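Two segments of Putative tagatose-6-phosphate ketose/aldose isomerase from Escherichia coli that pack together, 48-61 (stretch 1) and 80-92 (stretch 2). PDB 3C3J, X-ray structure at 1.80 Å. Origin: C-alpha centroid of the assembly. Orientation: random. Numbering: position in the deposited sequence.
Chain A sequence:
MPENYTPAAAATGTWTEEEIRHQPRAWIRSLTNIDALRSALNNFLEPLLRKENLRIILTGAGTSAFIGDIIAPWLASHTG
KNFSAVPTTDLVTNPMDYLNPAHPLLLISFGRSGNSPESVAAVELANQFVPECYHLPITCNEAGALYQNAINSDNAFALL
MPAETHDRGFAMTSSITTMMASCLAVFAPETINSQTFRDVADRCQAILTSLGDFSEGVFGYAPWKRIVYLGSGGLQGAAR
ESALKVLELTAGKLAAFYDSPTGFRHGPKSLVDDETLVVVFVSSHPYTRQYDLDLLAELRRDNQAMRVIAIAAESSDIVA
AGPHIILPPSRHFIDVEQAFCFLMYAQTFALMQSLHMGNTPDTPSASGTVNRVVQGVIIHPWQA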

# COMPACT_ATOMS: atom_id res chain seq x y z
N LEU A 48 -24.66 -6.21 15.52
CA LEU A 48 -23.21 -6.26 15.45
C LEU A 48 -22.62 -4.87 15.63
O LEU A 48 -21.69 -4.68 16.41
N LEU A 49 -23.16 -3.92 14.88
CA LEU A 49 -22.68 -2.56 14.87
C LEU A 49 -22.87 -1.86 16.22
O LEU A 49 -22.21 -0.87 16.47
N ARG A 50 -23.74 -2.39 17.07
CA ARG A 50 -23.89 -1.87 18.43
C ARG A 50 -22.74 -2.31 19.36
O ARG A 50 -22.60 -1.74 20.45
N LYS A 51 -21.94 -3.29 18.94
CA LYS A 51 -20.77 -3.73 19.72
C LYS A 51 -19.63 -2.71 19.59
O LYS A 51 -19.02 -2.57 18.53
N GLU A 52 -19.39 -1.99 20.68
CA GLU A 52 -18.33 -0.99 20.80
C GLU A 52 -16.98 -1.44 20.23
O GLU A 52 -16.30 -0.68 19.52
N ASN A 53 -16.59 -2.66 20.58
CA ASN A 53 -15.27 -3.17 20.27
C ASN A 53 -15.18 -3.93 18.92
O ASN A 53 -14.15 -4.53 18.63
N LEU A 54 -16.24 -3.90 18.11
CA LEU A 54 -16.25 -4.58 16.82
C LEU A 54 -15.15 -4.05 15.91
O LEU A 54 -14.98 -2.83 15.78
N ARG A 55 -14.40 -4.98 15.31
CA ARG A 55 -13.52 -4.68 14.17
C ARG A 55 -14.24 -5.09 12.89
O ARG A 55 -14.88 -6.16 12.84
N ILE A 56 -14.13 -4.27 11.86
CA ILE A 56 -14.71 -4.60 10.57
C ILE A 56 -13.55 -4.60 9.57
O ILE A 56 -12.89 -3.59 9.40
N ILE A 57 -13.31 -5.73 8.93
CA ILE A 57 -12.22 -5.84 7.97
C ILE A 57 -12.81 -6.05 6.58
O ILE A 57 -13.60 -6.97 6.39
N LEU A 58 -12.42 -5.21 5.64
CA LEU A 58 -12.76 -5.41 4.23
C LEU A 58 -11.61 -6.19 3.59
O LEU A 58 -10.46 -5.77 3.64
N THR A 59 -11.92 -7.32 2.97
CA THR A 59 -10.88 -8.17 2.41
C THR A 59 -11.22 -8.67 1.00
O THR A 59 -12.37 -9.00 0.69
N GLY A 60 -10.20 -8.69 0.15
CA GLY A 60 -10.27 -9.26 -1.19
C GLY A 60 -8.84 -9.45 -1.71
O GLY A 60 -7.87 -9.02 -1.06
N ALA A 61 -8.71 -10.12 -2.85
CA ALA A 61 -7.42 -10.32 -3.51
C ALA A 61 -7.35 -9.48 -4.77
O ALA A 61 -8.36 -9.26 -5.43
N GLY A 80 -17.75 6.31 12.31
CA GLY A 80 -17.09 6.20 13.60
C GLY A 80 -16.84 4.77 14.07
O GLY A 80 -16.50 4.54 15.22
N LYS A 81 -16.98 3.79 13.18
CA LYS A 81 -16.71 2.40 13.52
C LYS A 81 -15.31 2.03 13.04
O LYS A 81 -14.70 2.73 12.24
N ASN A 82 -14.85 0.88 13.53
CA ASN A 82 -13.49 0.40 13.29
C ASN A 82 -13.37 -0.36 11.95
O ASN A 82 -13.21 -1.58 11.94
N PHE A 83 -13.46 0.37 10.84
CA PHE A 83 -13.29 -0.20 9.50
C PHE A 83 -11.82 -0.15 9.11
O PHE A 83 -11.15 0.88 9.33
N SER A 84 -11.32 -1.24 8.52
CA SER A 84 -10.00 -1.30 7.91
C SER A 84 -10.02 -2.26 6.72
O SER A 84 -10.95 -3.04 6.58
N ALA A 85 -8.97 -2.22 5.91
CA ALA A 85 -8.81 -3.09 4.77
C ALA A 85 -7.55 -3.95 4.92
O ALA A 85 -6.45 -3.42 5.18
N VAL A 86 -7.68 -5.25 4.73
CA VAL A 86 -6.53 -6.17 4.73
C VAL A 86 -6.78 -7.13 3.60
O VAL A 86 -7.79 -7.83 3.60
N PRO A 87 -5.88 -7.17 2.62
CA PRO A 87 -6.04 -8.09 1.49
C PRO A 87 -6.12 -9.54 1.95
O PRO A 87 -5.49 -9.91 2.94
N THR A 88 -6.91 -10.35 1.25
CA THR A 88 -6.98 -11.77 1.58
C THR A 88 -5.62 -12.42 1.48
O THR A 88 -5.35 -13.37 2.21
N THR A 89 -4.78 -11.92 0.58
CA THR A 89 -3.44 -12.47 0.41
C THR A 89 -2.60 -12.28 1.68
O THR A 89 -1.81 -13.17 2.02
N ASP A 90 -2.79 -11.19 2.42
CA ASP A 90 -2.11 -11.01 3.73
C ASP A 90 -2.74 -11.82 4.87
O ASP A 90 -2.02 -12.32 5.75
N LEU A 91 -4.07 -11.94 4.87
CA LEU A 91 -4.76 -12.77 5.86
C LEU A 91 -4.31 -14.21 5.76
O LEU A 91 -4.08 -14.85 6.79
N VAL A 92 -4.14 -14.71 4.54
CA VAL A 92 -3.82 -16.12 4.34
C VAL A 92 -2.36 -16.44 4.73
O VAL A 92 -2.09 -17.48 5.31

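Two neighbouring parallel strands illustrate a general principle: the backbone sets the register, and side chains then sort onto two faces of the sheet, where they meet residues that the register brings near, either the paired residue or one along the strand. Here strand 55-59 runs beside strand 82-85 with an angle of 24° between their directions. A ladder of backbone hydrogen bonds fixes the pairing. Ile56 N donates to Asn82 O (2.8 Å) and Ser84 N to Ile56 O (3.0 Å); then Leu58 N donates to Ser84 O (2.8 Å) and Val86 N to Leu58 O (3.0 Å). Alternate residues of the first strand thus use both their N and O, as parallel pairing requires, and Ile56 faces the level of Phe83 while Leu58 faces that of Ala85.

Apolar packing is concentrated on the face shared by these four residues. Phe83, with chi1 m and chi2 at -92°, brings the end of its ring closer to the first stretch than its CA-to-CB bond alone would suggest. Ile56, in the m,t rotamer, extends its CD1 over one face of that ring, 3.6 Å from the centroid and 22° off the ring normal, a CH-pi contact; the closest atoms are Ile56 CD1 and Phe83 CZ at 3.4 Å. Leu58, with chi1 m and chi2 p, meets the same ring differently: its CD1 lies at the edge, 3.7 Å from Phe83 CD1. One aromatic ring therefore serves two aliphatic neighbours, one over its face and one near its plane.

On the other face, Ile57 (m,t) is paired with Ser84. Its CG1 lies 3.8 Å from OG of Ser84, whose chi1 is p, and its CG2 reaches 4.0 Å from CB of Val86, a t rotamer whose CA-to-CB bond points sideways.

Toward the C-terminal side of the pairing, polar contacts become more prominent. Thr59, chi1 t, donates from OG1 to Val86 O at 2.7 Å, so that a side chain extends the ladder after Leu58. The same Thr59 OG1 also lies 3.5 Å from CD1 of Leu91, an m,t side chain pointing toward the first stretch from the helix. Pro87 occupies the N-cap position, and just beyond it Thr88 N donates to Gly60 O at 2.8 Å, tying the helix start to the first stretch. Thr88 itself has chi1 p, and its OG1 lies 3.3 Å from Ala61 CB.

At the opposite end, Arg55 turns back within its own stretch, NH1 donating to Asn53 O at 2.9 Å, while the side chain of Asn82 (chi1 m) lies over one face of the guanidinium. A water sits between the backbones here, its O 2.7 Å from Leu54 O, and accepts from Asn82 N (3.0 Å). Farther out, Lys81 points toward the first stretch and places CE 3.1 Å from Leu49 O; a second water joins Leu49 O (3.5 Å) to Lys81 NZ (3.4 Å), but both of its bonds are weak.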

# COMPACT_ATOMS: atom_id res chain seq x y z
CB LEU A 48 -22.75 -6.84 14.12
CG LEU A 48 -23.27 -8.23 13.79
CD1 LEU A 48 -22.65 -8.74 12.50
CD2 LEU A 48 -22.96 -9.17 14.95
CB LEU A 49 -23.37 -1.77 13.77
CG LEU A 49 -23.04 -2.21 12.33
CD1 LEU A 49 -23.84 -1.40 11.30
CD2 LEU A 49 -21.55 -2.10 12.03
CB ARG A 50 -25.26 -2.24 19.03
CG ARG A 50 -26.46 -1.45 18.42
CD ARG A 50 -26.36 0.13 18.56
NE ARG A 50 -27.15 0.73 19.66
CZ ARG A 50 -26.91 1.91 20.26
NH1 ARG A 50 -25.87 2.67 19.89
NH2 ARG A 50 -27.70 2.33 21.25
CB LYS A 51 -20.30 -5.11 19.26
CG LYS A 51 -21.35 -6.19 19.35
CD LYS A 51 -20.91 -7.47 18.69
CE LYS A 51 -22.04 -8.48 18.69
NZ LYS A 51 -22.37 -8.94 20.07
CB GLU A 52 -18.16 -0.63 22.30
CG GLU A 52 -16.80 0.03 22.71
CD GLU A 52 -16.24 -0.45 24.08
OE1 GLU A 52 -17.01 -0.52 25.08
OE2 GLU A 52 -15.01 -0.73 24.15
CB ASN A 53 -14.79 -4.07 21.42
CG ASN A 53 -15.81 -5.18 21.80
OD1 ASN A 53 -16.99 -5.15 21.40
ND2 ASN A 53 -15.34 -6.16 22.61
CB LEU A 54 -17.61 -4.44 16.12
CG LEU A 54 -17.79 -5.08 14.74
CD1 LEU A 54 -17.81 -6.58 14.85
CD2 LEU A 54 -19.06 -4.53 14.03
CB ARG A 55 -12.20 -5.44 14.29
CG ARG A 55 -11.13 -4.72 15.09
CD ARG A 55 -11.57 -4.31 16.47
NE ARG A 55 -10.53 -3.51 17.15
CZ ARG A 55 -10.70 -2.84 18.29
NH1 ARG A 55 -11.86 -2.84 18.93
NH2 ARG A 55 -9.69 -2.14 18.80
CB ILE A 56 -15.79 -3.60 10.13
CG1 ILE A 56 -16.89 -3.41 11.20
CG2 ILE A 56 -16.41 -4.04 8.80
CD1 ILE A 56 -17.89 -2.34 10.83
CB ILE A 57 -11.22 -6.95 8.33
CG1 ILE A 57 -10.48 -6.58 9.60
CG2 ILE A 57 -10.22 -7.21 7.17
CD1 ILE A 57 -9.50 -7.64 10.14
CB LEU A 58 -12.93 -4.06 3.53
CG LEU A 58 -14.28 -3.39 3.64
CD1 LEU A 58 -14.62 -3.04 5.09
CD2 LEU A 58 -14.33 -2.17 2.72
CB THR A 59 -10.56 -9.35 3.36
OG1 THR A 59 -9.32 -9.96 2.97
CG2 THR A 59 -11.71 -10.43 3.37
CB ALA A 61 -7.26 -11.79 -3.88
CB LYS A 81 -17.73 1.46 12.90
CG LYS A 81 -19.21 1.81 13.15
CD LYS A 81 -19.53 1.86 14.60
CE LYS A 81 -21.02 1.52 14.89
NZ LYS A 81 -21.94 2.31 14.02
CB ASN A 82 -13.07 -0.54 14.44
CG ASN A 82 -13.03 0.14 15.78
OD1 ASN A 82 -13.53 -0.41 16.80
ND2 ASN A 82 -12.43 1.32 15.82
CB PHE A 83 -14.06 0.62 8.45
CG PHE A 83 -15.51 0.34 8.39
CD1 PHE A 83 -16.02 -0.63 7.51
CD2 PHE A 83 -16.40 1.05 9.19
CE1 PHE A 83 -17.36 -0.89 7.45
CE2 PHE A 83 -17.75 0.81 9.12
CZ PHE A 83 -18.24 -0.17 8.26
CB SER A 84 -8.95 -1.75 8.92
OG SER A 84 -9.17 -3.07 9.35
CB ALA A 85 -8.70 -2.25 3.47
CB VAL A 86 -6.40 -6.98 6.07
CG1 VAL A 86 -5.18 -7.89 6.04
CG2 VAL A 86 -6.30 -6.05 7.26
CB PRO A 87 -4.77 -7.88 0.68
CG PRO A 87 -4.21 -6.58 1.11
CD PRO A 87 -4.69 -6.32 2.49
CB THR A 88 -7.96 -12.56 0.72
OG1 THR A 88 -7.60 -12.44 -0.66
CG2 THR A 88 -9.39 -12.04 0.95
CB THR A 89 -2.78 -11.86 -0.87
OG1 THR A 89 -3.00 -10.44 -0.89
CG2 THR A 89 -3.40 -12.47 -2.14
CB ASP A 90 -2.07 -9.54 4.15
CG ASP A 90 -1.18 -8.69 3.26
OD1 ASP A 90 -0.27 -9.25 2.61
OD2 ASP A 90 -1.39 -7.45 3.22
CB LEU A 91 -6.28 -12.68 5.72
CG LEU A 91 -6.93 -11.35 6.13
CD1 LEU A 91 -8.50 -11.41 6.01
CD2 LEU A 91 -6.45 -10.91 7.51
CB VAL A 92 -4.12 -16.58 2.89
CG1 VAL A 92 -3.58 -17.98 2.65
CG2 VAL A 92 -5.62 -16.56 2.60
O HOH W 1 -24.72 1.43 15.81
O HOH W 2 -16.55 -0.72 15.35